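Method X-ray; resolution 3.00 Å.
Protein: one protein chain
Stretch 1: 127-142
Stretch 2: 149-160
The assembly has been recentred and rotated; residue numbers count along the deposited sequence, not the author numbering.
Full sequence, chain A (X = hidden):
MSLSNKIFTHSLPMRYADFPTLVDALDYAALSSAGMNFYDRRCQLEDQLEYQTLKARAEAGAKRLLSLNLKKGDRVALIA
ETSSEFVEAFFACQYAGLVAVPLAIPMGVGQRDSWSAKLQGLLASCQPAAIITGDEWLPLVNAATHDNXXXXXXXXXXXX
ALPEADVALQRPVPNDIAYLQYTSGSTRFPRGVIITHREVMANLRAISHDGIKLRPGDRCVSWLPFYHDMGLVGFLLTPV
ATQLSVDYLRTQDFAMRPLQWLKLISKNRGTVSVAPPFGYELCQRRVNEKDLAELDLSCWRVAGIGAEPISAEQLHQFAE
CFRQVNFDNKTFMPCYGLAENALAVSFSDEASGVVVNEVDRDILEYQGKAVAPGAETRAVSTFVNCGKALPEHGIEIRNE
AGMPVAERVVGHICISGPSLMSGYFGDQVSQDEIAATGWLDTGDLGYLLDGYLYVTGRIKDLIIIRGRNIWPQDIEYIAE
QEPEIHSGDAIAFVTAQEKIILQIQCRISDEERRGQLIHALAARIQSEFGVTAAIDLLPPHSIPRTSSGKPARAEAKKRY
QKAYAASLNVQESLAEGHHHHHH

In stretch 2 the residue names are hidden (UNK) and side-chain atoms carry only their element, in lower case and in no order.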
ATOM      1  N   GLN A 127       7.134  -4.844 -21.451  1.00 33.55           N
ATOM      2  CA  GLN A 127       6.650  -5.324 -22.749  1.00 33.39           C
ATOM      3  C   GLN A 127       5.481  -6.302 -22.664  1.00 31.79           C
ATOM      4  O   GLN A 127       5.615  -7.457 -23.073  1.00 31.09           O
ATOM      5  CB  GLN A 127       7.775  -6.008 -23.531  1.00 35.21           C
ATOM      6  CG  GLN A 127       9.056  -5.225 -23.613  1.00 38.19           C
ATOM      7  CD  GLN A 127      10.024  -5.578 -22.508  1.00 38.97           C
ATOM      8  OE1 GLN A 127      10.065  -6.721 -22.048  1.00 38.20           O
ATOM      9  NE2 GLN A 127      10.822  -4.600 -22.082  1.00 39.39           N
ATOM     10  N   PRO A 128       4.327  -5.852 -22.153  1.00 29.82           N
ATOM     11  CA  PRO A 128       3.206  -6.789 -22.103  1.00 28.96           C
ATOM     12  C   PRO A 128       2.823  -7.171 -23.525  1.00 29.77           C
ATOM     13  O   PRO A 128       3.011  -6.356 -24.426  1.00 30.98           O
ATOM     14  CB  PRO A 128       2.091  -5.968 -21.457  1.00 27.73           C
ATOM     15  CG  PRO A 128       2.760  -4.769 -20.879  1.00 30.21           C
ATOM     16  CD  PRO A 128       3.930  -4.500 -21.751  1.00 31.00           C
ATOM     17  N   ALA A 129       2.312  -8.382 -23.726  1.00 28.86           N
ATOM     18  CA  ALA A 129       1.948  -8.837 -25.061  1.00 29.71           C
ATOM     19  C   ALA A 129       0.463  -8.618 -25.302  1.00 31.71           C
ATOM     20  O   ALA A 129      -0.039  -8.805 -26.412  1.00 33.54           O
ATOM     21  CB  ALA A 129       2.296 -10.291 -25.230  1.00 29.60           C
ATOM     22  N   ALA A 130      -0.230  -8.225 -24.240  1.00 30.29           N
ATOM     23  CA  ALA A 130      -1.664  -7.975 -24.283  1.00 30.88           C
ATOM     24  C   ALA A 130      -2.089  -7.169 -23.050  1.00 29.35           C
ATOM     25  O   ALA A 130      -1.395  -7.140 -22.038  1.00 27.87           O
ATOM     26  CB  ALA A 130      -2.425  -9.289 -24.355  1.00 29.57           C
ATOM     27  N   ILE A 131      -3.227  -6.500 -23.131  1.00 29.34           N
ATOM     28  CA  ILE A 131      -3.713  -5.748 -21.993  1.00 27.90           C
ATOM     29  C   ILE A 131      -5.226  -5.808 -21.965  1.00 29.33           C
ATOM     30  O   ILE A 131      -5.884  -5.466 -22.944  1.00 31.17           O
ATOM     31  CB  ILE A 131      -3.212  -4.279 -22.010  1.00 28.40           C
ATOM     32  CG1 ILE A 131      -3.984  -3.434 -20.997  1.00 27.54           C
ATOM     33  CG2 ILE A 131      -3.323  -3.670 -23.392  1.00 30.58           C
ATOM     34  CD1 ILE A 131      -3.385  -2.070 -20.790  1.00 27.31           C
ATOM     35  N   ILE A 132      -5.774  -6.266 -20.848  1.00 27.99           N
ATOM     36  CA  ILE A 132      -7.211  -6.401 -20.709  1.00 28.07           C
ATOM     37  C   ILE A 132      -7.744  -5.250 -19.886  1.00 28.66           C
ATOM     38  O   ILE A 132      -7.234  -4.981 -18.809  1.00 28.99           O
ATOM     39  CB  ILE A 132      -7.553  -7.710 -20.022  1.00 27.04           C
ATOM     40  CG1 ILE A 132      -7.044  -8.870 -20.868  1.00 27.14           C
ATOM     41  CG2 ILE A 132      -9.039  -7.822 -19.787  1.00 28.10           C
ATOM     42  CD1 ILE A 132      -7.271 -10.204 -20.245  1.00 26.97           C
ATOM     43  N   THR A 133      -8.762  -4.565 -20.400  1.00 30.27           N
ATOM     44  CA  THR A 133      -9.358  -3.422 -19.714  1.00 30.61           C
ATOM     45  C   THR A 133     -10.874  -3.448 -19.790  1.00 31.67           C
ATOM     46  O   THR A 133     -11.455  -4.139 -20.620  1.00 32.38           O
ATOM     47  CB  THR A 133      -8.910  -2.097 -20.340  1.00 31.77           C
ATOM     48  OG1 THR A 133      -9.424  -1.009 -19.569  1.00 32.79           O
ATOM     49  CG2 THR A 133      -9.450  -1.978 -21.749  1.00 34.58           C
ATOM     50  N   GLY A 134     -11.510  -2.672 -18.923  1.00 33.35           N
ATOM     51  CA  GLY A 134     -12.945  -2.479 -18.989  1.00 34.98           C
ATOM     52  C   GLY A 134     -13.298  -1.411 -20.007  1.00 37.09           C
ATOM     53  O   GLY A 134     -12.463  -0.574 -20.361  1.00 37.03           O
ATOM     54  N   ASP A 135     -14.539  -1.436 -20.478  1.00 38.08           N
ATOM     55  CA  ASP A 135     -14.972  -0.525 -21.531  1.00 38.68           C
ATOM     56  C   ASP A 135     -14.666   0.946 -21.219  1.00 40.12           C
ATOM     57  O   ASP A 135     -14.222   1.689 -22.099  1.00 39.98           O
ATOM     58  CB  ASP A 135     -16.462  -0.720 -21.830  1.00 36.84           C
ATOM     59  CG  ASP A 135     -16.746  -2.018 -22.574  1.00 40.36           C
ATOM     60  OD1 ASP A 135     -16.030  -2.328 -23.559  1.00 41.40           O
ATOM     61  OD2 ASP A 135     -17.698  -2.727 -22.180  1.00 40.53           O
ATOM     62  N   GLU A 136     -14.897   1.354 -19.970  1.00 40.65           N
ATOM     63  CA  GLU A 136     -14.726   2.749 -19.557  1.00 39.93           C
ATOM     64  C   GLU A 136     -13.386   3.323 -19.989  1.00 40.24           C
ATOM     65  O   GLU A 136     -13.304   4.453 -20.472  1.00 40.55           O
ATOM     66  CB  GLU A 136     -14.858   2.882 -18.039  1.00 40.39           C
ATOM     67  CG  GLU A 136     -14.391   4.230 -17.500  1.00 40.73           C
ATOM     68  CD  GLU A 136     -15.041   4.587 -16.170  1.00 42.09           C
ATOM     69  OE1 GLU A 136     -15.563   3.673 -15.487  1.00 40.31           O
ATOM     70  OE2 GLU A 136     -15.031   5.787 -15.814  1.00 41.44           O
ATOM     71  N   TRP A 137     -12.337   2.528 -19.817  1.00 40.07           N
ATOM     72  CA  TRP A 137     -10.980   2.980 -20.085  1.00 40.30           C
ATOM     73  C   TRP A 137     -10.481   2.560 -21.468  1.00 41.00           C
ATOM     74  O   TRP A 137      -9.375   2.934 -21.875  1.00 40.84           O
ATOM     75  CB  TRP A 137     -10.047   2.470 -18.988  1.00 38.99           C
ATOM     76  CG  TRP A 137     -10.609   2.717 -17.627  1.00 40.23           C
ATOM     77  CD1 TRP A 137     -11.162   1.795 -16.786  1.00 39.65           C
ATOM     78  CD2 TRP A 137     -10.709   3.978 -16.959  1.00 42.23           C
ATOM     79  NE1 TRP A 137     -11.590   2.401 -15.627  1.00 38.93           N
ATOM     80  CE2 TRP A 137     -11.322   3.743 -15.708  1.00 41.92           C
ATOM     81  CE3 TRP A 137     -10.337   5.283 -17.294  1.00 42.79           C
ATOM     82  CZ2 TRP A 137     -11.568   4.766 -14.790  1.00 42.87           C
ATOM     83  CZ3 TRP A 137     -10.585   6.301 -16.380  1.00 45.84           C
ATOM     84  CH2 TRP A 137     -11.191   6.034 -15.141  1.00 44.46           C
ATOM     85  N   LEU A 138     -11.308   1.797 -22.187  1.00 39.71           N
ATOM     86  CA  LEU A 138     -10.957   1.293 -23.513  1.00 38.75           C
ATOM     87  C   LEU A 138     -10.465   2.390 -24.456  1.00 40.78           C
ATOM     88  O   LEU A 138      -9.372   2.282 -25.010  1.00 41.52           O
ATOM     89  CB  LEU A 138     -12.132   0.539 -24.129  1.00 38.79           C
ATOM     90  CG  LEU A 138     -11.871  -0.287 -25.390  1.00 39.55           C
ATOM     91  CD1 LEU A 138     -10.499  -0.953 -25.373  1.00 39.55           C
ATOM     92  CD2 LEU A 138     -12.961  -1.333 -25.527  1.00 40.59           C
ATOM     93  N   PRO A 139     -11.262   3.458 -24.643  1.00 41.52           N
ATOM     94  CA  PRO A 139     -10.753   4.532 -25.502  1.00 41.85           C
ATOM     95  C   PRO A 139      -9.339   4.943 -25.089  1.00 42.79           C
ATOM     96  O   PRO A 139      -8.383   4.754 -25.851  1.00 43.22           O
ATOM     97  CB  PRO A 139     -11.739   5.673 -25.248  1.00 41.42           C
ATOM     98  CG  PRO A 139     -13.002   4.985 -24.868  1.00 40.54           C
ATOM     99  CD  PRO A 139     -12.591   3.778 -24.088  1.00 40.76           C
ATOM    100  N   LEU A 140      -9.217   5.478 -23.878  1.00 43.05           N
ATOM    101  CA  LEU A 140      -7.932   5.921 -23.343  1.00 43.44           C
ATOM    102  C   LEU A 140      -6.792   4.952 -23.663  1.00 43.30           C
ATOM    103  O   LEU A 140      -5.724   5.369 -24.124  1.00 42.97           O
ATOM    104  CB  LEU A 140      -8.040   6.124 -21.833  1.00 43.08           C
ATOM    105  CG  LEU A 140      -7.064   7.135 -21.245  1.00 43.71           C
ATOM    106  CD1 LEU A 140      -7.029   8.381 -22.109  1.00 45.18           C
ATOM    107  CD2 LEU A 140      -7.461   7.475 -19.824  1.00 46.85           C
ATOM    108  N   VAL A 141      -7.021   3.663 -23.411  1.00 42.61           N
ATOM    109  CA  VAL A 141      -6.002   2.651 -23.665  1.00 43.24           C
ATOM    110  C   VAL A 141      -5.560   2.736 -25.115  1.00 43.70           C
ATOM    111  O   VAL A 141      -4.376   2.903 -25.402  1.00 44.66           O
ATOM    112  CB  VAL A 141      -6.491   1.206 -23.367  1.00 41.60           C
ATOM    113  CG1 VAL A 141      -5.384   0.205 -23.663  1.00 38.70           C
ATOM    114  CG2 VAL A 141      -6.958   1.065 -21.928  1.00 38.36           C
ATOM    115  N   ASN A 142      -6.516   2.631 -26.032  1.00 43.50           N
ATOM    116  CA  ASN A 142      -6.193   2.672 -27.455  1.00 44.06           C
ATOM    117  C   ASN A 142      -5.453   3.946 -27.837  1.00 44.05           C
ATOM    118  O   ASN A 142      -4.500   3.917 -28.618  1.00 45.03           O
ATOM    119  CB  ASN A 142      -7.450   2.496 -28.309  1.00 42.64           C
ATOM    120  CG  ASN A 142      -7.865   1.044 -28.432  1.00 42.23           C
ATOM    121  OD1 ASN A 142      -7.686   0.422 -29.480  1.00 42.05           O
ATOM    122  ND2 ASN A 142      -8.402   0.489 -27.353  1.00 42.12           N
ATOM    123  N   UNK A 149       2.538  -1.349 -31.357  1.00 45.03           N
ATOM    124  CA  UNK A 149       1.791  -2.198 -32.294  1.00 43.23           C
ATOM    125  C   UNK A 149       1.704  -3.630 -31.779  1.00 41.74           C
ATOM    126  O   UNK A 149       0.670  -4.293 -31.927  1.00 40.12           O
ATOM    127  c   UNK A 149       3.593  -0.978 -33.371  1.00 43.25           C
ATOM    128  c   UNK A 149       2.640  -2.145 -33.570  1.00 41.43           C
ATOM    129  c   UNK A 149       3.837  -0.926 -31.904  1.00 44.06           C
ATOM    130  N   UNK A 150       2.790  -4.080 -31.159  1.00 41.77           N
ATOM    131  CA  UNK A 150       2.920  -5.450 -30.672  1.00 42.41           C
ATOM    132  C   UNK A 150       2.040  -5.739 -29.458  1.00 41.11           C
ATOM    133  O   UNK A 150       2.222  -6.750 -28.778  1.00 40.71           O
ATOM    134  c   UNK A 150       4.497  -3.648 -28.931  1.00 46.25           C
ATOM    135  c   UNK A 150       4.386  -5.754 -30.325  1.00 42.69           C
ATOM    136  o   UNK A 150       4.983  -2.862 -29.782  1.00 47.77           O
ATOM    137  c   UNK A 150       4.862  -5.122 -29.022  1.00 43.18           C
ATOM    138  o   UNK A 150       3.712  -3.278 -28.022  1.00 45.67           O
ATOM    139  N   UNK A 151       1.086  -4.861 -29.185  1.00 39.94           N
ATOM    140  CA  UNK A 151       0.236  -5.028 -28.018  1.00 37.66           C
ATOM    141  C   UNK A 151      -1.205  -5.295 -28.420  1.00 35.45           C
ATOM    142  O   UNK A 151      -1.827  -4.464 -29.066  1.00 35.65           O
ATOM    143  c   UNK A 151      -0.370  -2.497 -25.065  1.00 35.14           C
ATOM    144  c   UNK A 151      -0.069  -4.992 -24.962  1.00 32.39           C
ATOM    145  c   UNK A 151       0.319  -3.785 -27.128  1.00 37.74           C
ATOM    146  c   UNK A 151      -0.489  -3.815 -25.827  1.00 35.77           C
ATOM    147  N   UNK A 152      -1.726  -6.463 -28.056  1.00 34.89           N
ATOM    148  CA  UNK A 152      -3.158  -6.714 -28.161  1.00 35.23           C
ATOM    149  C   UNK A 152      -3.846  -5.864 -27.100  1.00 35.71           C
ATOM    150  O   UNK A 152      -3.406  -5.825 -25.948  1.00 34.10           O
ATOM    151  c   UNK A 152      -1.589 -10.578 -29.781  1.00 40.63           C
ATOM    152  c   UNK A 152      -3.007  -9.164 -28.856  1.00 39.29           C
ATOM    153  c   UNK A 152      -3.508  -8.172 -27.853  1.00 35.45           C
ATOM    154  n   UNK A 152      -1.742  -9.717 -28.788  1.00 40.28           N
ATOM    155  c   UNK A 152      -3.616  -9.746 -29.916  1.00 40.12           C
ATOM    156  n   UNK A 152      -2.709 -10.614 -30.479  1.00 40.74           N
ATOM    157  N   UNK A 153      -4.932  -5.200 -27.478  1.00 35.55           N
ATOM    158  CA  UNK A 153      -5.769  -4.499 -26.522  1.00 32.83           C
ATOM    159  C   UNK A 153      -7.140  -5.150 -26.505  1.00 32.93           C
ATOM    160  O   UNK A 153      -7.878  -5.101 -27.482  1.00 34.57           O
ATOM    161  c   UNK A 153      -7.088  -2.391 -26.163  1.00 35.53           C
ATOM    162  c   UNK A 153      -5.901  -3.021 -26.887  1.00 34.65           C
ATOM    163  c   UNK A 153      -4.594  -2.283 -26.586  1.00 35.48           C
ATOM    164  N   UNK A 154      -7.475  -5.781 -25.394  1.00 32.71           N
ATOM    165  CA  UNK A 154      -8.737  -6.493 -25.299  1.00 34.34           C
ATOM    166  C   UNK A 154      -9.646  -5.854 -24.265  1.00 35.60           C
ATOM    167  O   UNK A 154      -9.227  -5.621 -23.132  1.00 34.57           O
ATOM    168  c   UNK A 154      -7.818  -8.844 -25.945  1.00 34.66           C
ATOM    169  c   UNK A 154      -7.665 -10.239 -25.381  1.00 34.76           C
ATOM    170  c   UNK A 154      -6.467  -8.294 -26.389  1.00 34.13           C
ATOM    171  c   UNK A 154      -8.495  -7.948 -24.907  1.00 33.53           C
ATOM    172  N   UNK A 155     -10.889  -5.564 -24.638  1.00 36.19           N
ATOM    173  CA  UNK A 155     -11.876  -5.242 -23.623  1.00 35.01           C
ATOM    174  C   UNK A 155     -12.145  -6.545 -22.882  1.00 33.44           C
ATOM    175  O   UNK A 155     -11.767  -7.621 -23.350  1.00 33.65           O
ATOM    176  o   UNK A 155     -13.960  -5.696 -24.810  1.00 37.38           O
ATOM    177  c   UNK A 155     -13.154  -4.677 -24.246  1.00 37.40           C
ATOM    178  N   UNK A 156     -12.768  -6.469 -21.717  1.00 32.84           N
ATOM    179  CA  UNK A 156     -13.075  -7.696 -21.001  1.00 32.69           C
ATOM    180  C   UNK A 156     -14.054  -8.531 -21.809  1.00 33.71           C
ATOM    181  O   UNK A 156     -14.005  -9.757 -21.778  1.00 33.71           O
ATOM    182  n   UNK A 156     -11.909  -6.201 -18.212  1.00 29.59           N
ATOM    183  c   UNK A 156     -12.087  -8.326 -17.736  1.00 29.52           C
ATOM    184  c   UNK A 156     -13.629  -7.408 -19.609  1.00 30.50           C
ATOM    185  c   UNK A 156     -12.580  -7.358 -18.544  1.00 29.66           C
ATOM    186  n   UNK A 156     -11.137  -7.737 -16.934  1.00 28.37           N
ATOM    187  c   UNK A 156     -11.049  -6.456 -17.244  1.00 28.42           C
ATOM    188  N   UNK A 157     -14.940  -7.858 -22.539  1.00 34.56           N
ATOM    189  CA  UNK A 157     -15.919  -8.538 -23.380  1.00 34.15           C
ATOM    190  C   UNK A 157     -15.236  -9.297 -24.517  1.00 35.11           C
ATOM    191  O   UNK A 157     -15.468 -10.496 -24.688  1.00 35.18           O
ATOM    192  c   UNK A 157     -16.922  -7.552 -23.925  1.00 34.24           C
ATOM    193  N   UNK A 158     -14.395  -8.605 -25.289  1.00 36.05           N
ATOM    194  CA  UNK A 158     -13.633  -9.256 -26.360  1.00 35.86           C
ATOM    195  C   UNK A 158     -12.814 -10.414 -25.781  1.00 35.19           C
ATOM    196  O   UNK A 158     -12.765 -11.502 -26.349  1.00 34.78           O
ATOM    197  c   UNK A 158     -11.377  -5.407 -28.222  1.00 40.12           C
ATOM    198  c   UNK A 158     -14.722  -6.660 -27.489  1.00 40.47           C
ATOM    199  c   UNK A 158     -13.436  -3.494 -28.693  1.00 39.74           C
ATOM    200  c   UNK A 158     -11.089  -4.122 -28.694  1.00 39.56           C
ATOM    201  c   UNK A 158     -12.117  -3.183 -28.923  1.00 39.92           C
ATOM    202  c   UNK A 158     -13.727  -4.784 -28.222  1.00 41.63           C
ATOM    203  c   UNK A 158     -12.722  -8.266 -27.108  1.00 36.22           C
ATOM    204  n   UNK A 158     -14.934  -5.360 -27.907  1.00 42.63           N
ATOM    205  c   UNK A 158     -12.719  -5.753 -27.980  1.00 41.85           C
ATOM    206  c   UNK A 158     -13.380  -6.949 -27.498  1.00 39.72           C
ATOM    207  N   UNK A 159     -12.183 -10.176 -24.636  1.00 34.71           N
ATOM    208  CA  UNK A 159     -11.448 -11.224 -23.941  1.00 34.17           C
ATOM    209  C   UNK A 159     -12.338 -12.436 -23.631  1.00 34.08           C
ATOM    210  O   UNK A 159     -11.983 -13.572 -23.959  1.00 34.18           O
ATOM    211  c   UNK A 159     -10.326 -11.712 -21.695  1.00 32.35           C
ATOM    212  c   UNK A 159     -10.160 -12.543 -19.427  1.00 30.44           C
ATOM    213  c   UNK A 159      -9.599 -12.809 -22.126  1.00 32.24           C
ATOM    214  c   UNK A 159     -10.795 -10.659 -22.670  1.00 33.16           C
ATOM    215  c   UNK A 159      -9.447 -13.639 -19.873  1.00 29.95           C
ATOM    216  c   UNK A 159      -9.168 -13.776 -21.223  1.00 31.21           C
ATOM    217  c   UNK A 159     -10.594 -11.586 -20.336  1.00 31.93           C
ATOM    218  N   UNK A 160     -13.493 -12.201 -23.008  1.00 33.74           N
ATOM    219  CA  UNK A 160     -14.399 -13.297 -22.666  1.00 33.89           C
ATOM    220  C   UNK A 160     -14.927 -13.939 -23.945  1.00 35.00           C
ATOM    221  O   UNK A 160     -15.380 -15.095 -23.949  1.00 34.16           O
ATOM    222  c   UNK A 160     -16.069 -11.089 -18.402  1.00 32.41           C
ATOM    223  c   UNK A 160     -16.239 -12.185 -19.456  1.00 31.28           C
ATOM    224  n   UNK A 160     -17.081 -11.167 -17.297  1.00 30.70           N
ATOM    225  c   UNK A 160     -15.140 -12.127 -20.508  1.00 31.04           C
ATOM    226  c   UNK A 160     -15.560 -12.810 -21.794  1.00 32.00           C
TER

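Position 149 carries three side-chain carbons that close a ring onto its own backbone nitrogen, out of reach of stretch 1; this is Pro-149. At position 150 three carbons run outward and the third bears two oxygens, a carboxylate that identifies Glu-150.

Position 151 has four carbons forked at the second, the pattern of leucine. One branch tip lies 3.3 Å from Ala-130 N and the other 3.6 Å from Ile-131 CG2; with Leu-151 named, these are CD1 and CD2, and CD1 also reaches Pro-128 CB at 4.2 Å.

At position 152 one carbon leads to a five-membered ring of three carbons and two nitrogens, so the residue is His-152. Its ND1 donates to Ala-129 O (3.1 Å), which approaches at the ring edge, and its backbone N makes a weak hydrogen bond to Ala-129 O (3.3 Å).

Position 153 shows three carbons branched at CB, with no oxygen: Val-153. Its CG2 packs against Ile-131 CG2 (3.7 Å) and Val-141 CG1 (3.9 Å), while CG1 meets Leu-138 CD1 (3.8 Å).

Position 154 again has four carbons forked at the second, hence Leu-154; its CB is 4.4 Å from Ile-132 CG1. Position 155 has one carbon and one oxygen, with the carbon 3.6 Å from Leu-138 CD2. This is Ser-155, the N-cap of the following helix, whose OG accepts from the backbone N of position 158 at 3.0 Å.

Position 156 carries one carbon and a five-membered ring with two nitrogens, His-156. Ile-132 CG2 sits over one ring face, 3.5 Å from its CE1. A single carbon makes position 157 Ala-157. Fused five- and six-membered rings holding one nitrogen mark position 158 as Trp-158, with CZ2 3.9 Å from Leu-138 CD2.

At position 159 a carbon leads to a six-carbon ring without a hydroxyl: Phe-159. Ile-132 CD1 lies over its face, 3.6 Å from CD2. Position 160 has four carbons in a row ending in nitrogen, out of reach of stretch 1: Lys-160.

The contact is built on two parallel strands. Ile-131 N donates to His-152 O (2.9 Å), Leu-154 N to Ile-131 O (2.9 Å) and Thr-133 N to Leu-154 O (3.0 Å), so hydrogen bonds pass back and forth between the strands. Side chains then divide between the sheet faces: Ile-132 lies on the same face as Leu-154 and extends to the rings of His-156 and Phe-159, two of the three aromatic rings on the helix, whereas Ile-131 and Val-153 share the other face, where Leu-138 and Val-141 cover Val-153.

Stretch 2, residues 149-160: PELHVLSHAWFK
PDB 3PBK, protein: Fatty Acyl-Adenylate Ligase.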